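Local coordinates for protein endo-beta-1,4-glucanase (cellulase B) (Bacillus halodurans, PDB 4V2X) that probably hydrolyses beta-1,4-linked glucans such as cellulose with a family 5 glycoside hydrolase module, joined to an immunoglobulin-like module and a carbohydrate-binding module, at residues 172-184 with 222-236. Numbering follows the deposited sequence.
Sequences YRSLWEQLSNHFK and FFEIVRQSGGQNDIR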
loop_
_atom_site.group_PDB
_atom_site.type_symbol
_atom_site.label_atom_id
_atom_site.label_comp_id
_atom_site.label_asym_id
_atom_site.label_seq_id
_atom_site.Cartn_x
_atom_site.Cartn_y
_atom_site.Cartn_z
ATOM N N TYR A 172 11.733 11.736 13.786
ATOM C CA TYR A 172 10.661 10.895 14.329
ATOM C C TYR A 172 11.233 9.696 15.084
ATOM O O TYR A 172 10.826 9.417 16.211
ATOM C CB TYR A 172 9.773 10.440 13.174
ATOM C CG TYR A 172 8.570 9.595 13.504
ATOM C CD1 TYR A 172 7.376 10.174 13.931
ATOM C CD2 TYR A 172 8.592 8.221 13.304
ATOM C CE1 TYR A 172 6.252 9.401 14.188
ATOM C CE2 TYR A 172 7.473 7.444 13.558
ATOM C CZ TYR A 172 6.311 8.034 13.997
ATOM O OH TYR A 172 5.221 7.234 14.229
ATOM N N ARG A 173 12.184 8.999 14.460
ATOM C CA ARG A 173 12.857 7.873 15.100
ATOM C C ARG A 173 13.493 8.303 16.419
ATOM O O ARG A 173 13.337 7.632 17.434
ATOM C CB ARG A 173 13.915 7.285 14.160
ATOM C CG ARG A 173 14.875 6.294 14.799
ATOM C CD ARG A 173 15.753 5.638 13.744
ATOM N NE ARG A 173 15.080 4.515 13.106
ATOM C CZ ARG A 173 14.981 3.309 13.655
ATOM N NH1 ARG A 173 15.511 3.084 14.847
ATOM N NH2 ARG A 173 14.349 2.334 13.018
ATOM N N SER A 174 14.205 9.425 16.398
ATOM C CA SER A 174 14.881 9.899 17.602
ATOM C C SER A 174 13.904 10.143 18.751
ATOM O O SER A 174 14.162 9.756 19.889
ATOM C CB SER A 174 15.671 11.175 17.327
ATOM O OG SER A 174 16.238 11.643 18.541
ATOM N N LEU A 175 12.779 10.779 18.450
ATOM C CA LEU A 175 11.810 11.096 19.490
ATOM C C LEU A 175 11.218 9.827 20.084
ATOM O O LEU A 175 11.137 9.700 21.304
ATOM C CB LEU A 175 10.710 12.025 18.959
ATOM C CG LEU A 175 11.137 13.457 18.627
ATOM C CD1 LEU A 175 9.941 14.267 18.154
ATOM C CD2 LEU A 175 11.790 14.156 19.807
ATOM N N TRP A 176 10.835 8.874 19.235
ATOM C CA TRP A 176 10.229 7.652 19.741
ATOM C C TRP A 176 11.239 6.721 20.403
ATOM O O TRP A 176 10.883 5.991 21.315
ATOM C CB TRP A 176 9.430 6.922 18.661
ATOM C CG TRP A 176 8.024 7.443 18.596
ATOM C CD1 TRP A 176 7.401 7.999 17.525
ATOM C CD2 TRP A 176 7.089 7.493 19.681
ATOM N NE1 TRP A 176 6.123 8.378 17.866
ATOM C CE2 TRP A 176 5.910 8.077 19.186
ATOM C CE3 TRP A 176 7.132 7.086 21.020
ATOM C CZ2 TRP A 176 4.781 8.273 19.983
ATOM C CZ3 TRP A 176 6.012 7.285 21.812
ATOM C CH2 TRP A 176 4.850 7.866 21.287
ATOM N N GLU A 177 12.490 6.757 19.952
ATOM C CA GLU A 177 13.560 6.063 20.674
ATOM C C GLU A 177 13.693 6.605 22.101
ATOM O O GLU A 177 13.735 5.833 23.059
ATOM C CB GLU A 177 14.891 6.170 19.917
ATOM C CG GLU A 177 14.991 5.201 18.750
ATOM C CD GLU A 177 16.265 5.351 17.942
ATOM O OE1 GLU A 177 17.053 6.283 18.212
ATOM O OE2 GLU A 177 16.473 4.531 17.023
ATOM N N GLN A 178 13.714 7.928 22.239
ATOM C CA GLN A 178 13.834 8.573 23.551
ATOM C C GLN A 178 12.644 8.313 24.462
ATOM O O GLN A 178 12.824 8.006 25.638
ATOM C CB GLN A 178 14.002 10.085 23.403
ATOM C CG GLN A 178 15.356 10.511 22.854
ATOM C CD GLN A 178 15.436 12.012 22.659
ATOM O OE1 GLN A 178 15.556 12.760 23.621
ATOM N NE2 GLN A 178 15.351 12.461 21.415
ATOM N N LEU A 179 11.433 8.472 23.934
ATOM C CA LEU A 179 10.236 8.253 24.738
ATOM C C LEU A 179 10.084 6.795 25.133
ATOM O O LEU A 179 9.764 6.499 26.282
ATOM C CB LEU A 179 8.982 8.715 23.995
ATOM C CG LEU A 179 8.895 10.221 23.765
ATOM C CD1 LEU A 179 7.726 10.539 22.838
ATOM C CD2 LEU A 179 8.771 10.963 25.084
ATOM N N SER A 180 10.294 5.890 24.178
ATOM C CA SER A 180 10.163 4.465 24.453
ATOM C C SER A 180 11.160 4.051 25.529
ATOM O O SER A 180 10.806 3.305 26.436
ATOM C CB SER A 180 10.307 3.618 23.179
ATOM O OG SER A 180 11.630 3.606 22.676
ATOM N N ASN A 181 12.386 4.564 25.455
ATOM C CA ASN A 181 13.392 4.268 26.480
ATOM C C ASN A 181 13.020 4.850 27.840
ATOM O O ASN A 181 13.065 4.141 28.852
ATOM C CB ASN A 181 14.766 4.781 26.070
ATOM C CG ASN A 181 15.827 4.474 27.112
ATOM O OD1 ASN A 181 16.299 5.366 27.807
ATOM N ND2 ASN A 181 16.176 3.204 27.245
ATOM N N HIS A 182 12.644 6.128 27.862
ATOM C CA HIS A 182 12.252 6.807 29.101
ATOM C C HIS A 182 11.128 6.073 29.828
ATOM O O HIS A 182 11.193 5.881 31.041
ATOM C CB HIS A 182 11.820 8.255 28.822
ATOM C CG HIS A 182 11.513 9.045 30.058
ATOM N ND1 HIS A 182 12.491 9.651 30.817
ATOM C CD2 HIS A 182 10.337 9.321 30.672
ATOM C CE1 HIS A 182 11.932 10.268 31.843
ATOM N NE2 HIS A 182 10.625 10.082 31.779
ATOM N N PHE A 183 10.108 5.650 29.086
ATOM C CA PHE A 183 8.911 5.067 29.691
ATOM C C PHE A 183 8.884 3.534 29.708
ATOM O O PHE A 183 7.877 2.945 30.098
ATOM C CB PHE A 183 7.658 5.607 28.978
ATOM C CG PHE A 183 7.360 7.046 29.288
ATOM C CD1 PHE A 183 6.971 7.422 30.564
ATOM C CD2 PHE A 183 7.462 8.027 28.303
ATOM C CE1 PHE A 183 6.687 8.745 30.864
ATOM C CE2 PHE A 183 7.172 9.351 28.595
ATOM C CZ PHE A 183 6.792 9.713 29.880
ATOM N N LYS A 184 9.980 2.880 29.321
ATOM C CA LYS A 184 9.952 1.432 29.084
ATOM C C LYS A 184 9.490 0.595 30.275
ATOM O O LYS A 184 8.837 -0.433 30.082
ATOM C CB LYS A 184 11.311 0.920 28.584
ATOM C CG LYS A 184 12.452 0.976 29.589
ATOM C CD LYS A 184 13.768 0.625 28.912
ATOM C CE LYS A 184 14.959 1.003 29.778
ATOM N NZ LYS A 184 14.911 0.314 31.094
ATOM N N PHE A 222 7.550 3.240 14.211
ATOM C CA PHE A 222 7.145 3.438 15.599
ATOM C C PHE A 222 6.988 2.084 16.292
ATOM O O PHE A 222 7.548 1.857 17.365
ATOM C CB PHE A 222 5.855 4.278 15.602
ATOM C CG PHE A 222 5.021 4.171 16.844
ATOM C CD1 PHE A 222 5.341 4.892 17.979
ATOM C CD2 PHE A 222 3.862 3.407 16.844
ATOM C CE1 PHE A 222 4.544 4.827 19.111
ATOM C CE2 PHE A 222 3.065 3.332 17.971
ATOM C CZ PHE A 222 3.406 4.049 19.107
ATOM N N PHE A 223 6.268 1.176 15.646
ATOM C CA PHE A 223 6.091 -0.182 16.159
ATOM C C PHE A 223 7.443 -0.861 16.404
ATOM O O PHE A 223 7.696 -1.379 17.498
ATOM C CB PHE A 223 5.239 -0.991 15.183
ATOM C CG PHE A 223 5.129 -2.448 15.520
ATOM C CD1 PHE A 223 4.106 -2.907 16.336
ATOM C CD2 PHE A 223 6.034 -3.364 14.993
ATOM C CE1 PHE A 223 3.995 -4.251 16.635
ATOM C CE2 PHE A 223 5.924 -4.712 15.291
ATOM C CZ PHE A 223 4.908 -5.154 16.111
ATOM N N GLU A 224 8.301 -0.835 15.388
ATOM C CA GLU A 224 9.620 -1.487 15.459
ATOM C C GLU A 224 10.461 -0.946 16.617
ATOM O O GLU A 224 11.046 -1.712 17.384
ATOM C CB GLU A 224 10.380 -1.305 14.145
ATOM C CG GLU A 224 9.908 -2.203 13.013
ATOM C CD GLU A 224 10.663 -1.949 11.718
ATOM O OE1 GLU A 224 10.470 -0.873 11.107
ATOM O OE2 GLU A 224 11.462 -2.818 11.315
ATOM N N ILE A 225 10.516 0.376 16.733
ATOM C CA ILE A 225 11.265 1.040 17.791
ATOM C C ILE A 225 10.745 0.651 19.164
ATOM O O ILE A 225 11.504 0.191 20.012
ATOM C CB ILE A 225 11.216 2.577 17.648
ATOM C CG1 ILE A 225 12.055 3.016 16.447
ATOM C CG2 ILE A 225 11.731 3.260 18.909
ATOM C CD1 ILE A 225 11.785 4.427 15.985
ATOM N N VAL A 226 9.448 0.834 19.392
ATOM C CA VAL A 226 8.897 0.555 20.709
ATOM C C VAL A 226 9.099 -0.922 21.056
ATOM O O VAL A 226 9.598 -1.241 22.131
ATOM C CB VAL A 226 7.404 0.947 20.824
ATOM C CG1 VAL A 226 6.835 0.543 22.181
ATOM C CG2 VAL A 226 7.236 2.451 20.633
ATOM N N ARG A 227 8.732 -1.815 20.144
ATOM C CA ARG A 227 8.692 -3.243 20.463
ATOM C C ARG A 227 10.052 -3.830 20.836
ATOM O O ARG A 227 10.109 -4.839 21.542
ATOM C CB ARG A 227 8.062 -4.043 19.322
ATOM C CG ARG A 227 6.544 -3.927 19.282
ATOM C CD ARG A 227 5.895 -4.800 20.349
ATOM N NE ARG A 227 4.437 -4.676 20.382
ATOM C CZ ARG A 227 3.749 -3.855 21.179
ATOM N NH1 ARG A 227 4.354 -3.040 22.033
ATOM N NH2 ARG A 227 2.427 -3.842 21.110
ATOM N N GLN A 228 11.127 -3.188 20.393
ATOM C CA GLN A 228 12.480 -3.691 20.631
ATOM C C GLN A 228 13.282 -2.835 21.620
ATOM O O GLN A 228 14.502 -2.990 21.730
ATOM C CB GLN A 228 13.200 -3.802 19.286
ATOM C CG GLN A 228 12.514 -4.785 18.345
ATOM C CD GLN A 228 13.198 -4.902 16.998
ATOM O OE1 GLN A 228 13.599 -5.992 16.588
ATOM N NE2 GLN A 228 13.335 -3.781 16.301
ATOM N N SER A 229 12.602 -1.962 22.363
ATOM C CA SER A 229 13.272 -1.008 23.254
ATOM C C SER A 229 13.395 -1.476 24.714
ATOM O O SER A 229 13.955 -0.758 25.541
ATOM C CB SER A 229 12.551 0.341 23.214
ATOM O OG SER A 229 11.201 0.202 23.616
ATOM N N GLY A 230 12.866 -2.654 25.033
ATOM C CA GLY A 230 13.053 -3.244 26.365
ATOM C C GLY A 230 11.935 -2.932 27.343
ATOM O O GLY A 230 10.881 -2.425 26.954
ATOM N N GLY A 231 12.164 -3.247 28.616
ATOM C CA GLY A 231 11.142 -3.118 29.652
ATOM C C GLY A 231 9.843 -3.812 29.265
ATOM O O GLY A 231 9.848 -4.936 28.771
ATOM N N GLN A 232 8.731 -3.114 29.465
ATOM C CA GLN A 232 7.400 -3.623 29.132
ATOM C C GLN A 232 6.959 -3.304 27.696
ATOM O O GLN A 232 5.808 -3.574 27.327
ATOM C CB GLN A 232 6.376 -3.003 30.082
ATOM C CG GLN A 232 6.704 -3.136 31.561
ATOM C CD GLN A 232 5.897 -4.226 32.220
ATOM O OE1 GLN A 232 6.068 -5.405 31.918
ATOM N NE2 GLN A 232 4.996 -3.837 33.118
ATOM N N ASN A 233 7.858 -2.747 26.888
ATOM C CA ASN A 233 7.494 -2.255 25.554
ATOM C C ASN A 233 7.313 -3.341 24.504
ATOM O O ASN A 233 6.853 -3.063 23.390
ATOM C CB ASN A 233 8.512 -1.218 25.076
ATOM C CG ASN A 233 8.489 0.050 25.910
ATOM O OD1 ASN A 233 7.580 0.261 26.724
ATOM N ND2 ASN A 233 9.479 0.905 25.710
ATOM N N ASP A 234 7.671 -4.578 24.851
ATOM C CA ASP A 234 7.374 -5.722 23.995
ATOM C C ASP A 234 5.877 -6.037 23.947
ATOM O O ASP A 234 5.404 -6.608 22.969
ATOM C CB ASP A 234 8.170 -6.965 24.428
ATOM C CG ASP A 234 7.894 -7.383 25.862
ATOM O OD1 ASP A 234 7.587 -6.515 26.709
ATOM O OD2 ASP A 234 8.004 -8.596 26.144
ATOM N N ILE A 235 5.145 -5.664 24.995
ATOM C CA ILE A 235 3.700 -5.892 25.060
ATOM C C ILE A 235 2.842 -4.627 25.240
ATOM O O ILE A 235 1.615 -4.707 25.167
ATOM C CB ILE A 235 3.338 -6.905 26.173
ATOM C CG1 ILE A 235 3.691 -6.366 27.569
ATOM C CG2 ILE A 235 4.038 -8.231 25.914
ATOM C CD1 ILE A 235 3.167 -7.226 28.700
ATOM N N ARG A 236 3.466 -3.471 25.464
ATOM C CA ARG A 236 2.715 -2.239 25.718
ATOM C C ARG A 236 1.770 -1.967 24.561
ATOM O O ARG A 236 2.187 -2.006 23.405
ATOM C CB ARG A 236 3.650 -1.047 25.886
ATOM C CG ARG A 236 2.944 0.244 26.282
ATOM C CD ARG A 236 3.921 1.397 26.441
ATOM N NE ARG A 236 5.021 1.045 27.338
ATOM C CZ ARG A 236 4.932 0.938 28.663
ATOM N NH1 ARG A 236 3.789 1.171 29.299
ATOM N NH2 ARG A 236 6.008 0.581 29.365
HETATM O O HOH W 1 15.325 1.681 25.145
#
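I225 is the knob of this helix pair, filling a hole formed by R173, W176, E177 and S180. Its branched shape suits the hollow: CD1 rests on R173 CA at 3.7 Å, and CG2 settles against the backbone of W176 and E177. One turn back, F222, with CG anti to the backbone N (chi1 159°), has its ring swung toward the indole, the edge meeting the face of W176 with CD1 3.5 Å from W176 CE2; L179 backs the other indole face. Small S180 lets the loop after helix 222-227 close in, S229 CB reaching 3.4 Å from S180 OG. There N233 ND2 bridges S180 O (2.8 Å) and S229 OG, while OD1 takes NE and NH2 of R236. With an alanine here, S180 O would probably lose this donor and R236 NE its acceptor. The K184 chain lies along the loop, CB 3.4 Å from N233 ND2 and CD 3.6 Å from S229 O. K184 O accepts from Q232 N at 2.8 Å, and G231, at positive phi, packs CA against that oxygen where a side chain would clash. Segments 172-183 and 222-227 cross at -32° as neighbours on the (beta/alpha)8 barrel, F222 reaching inward to strands 190-193 and 238-241.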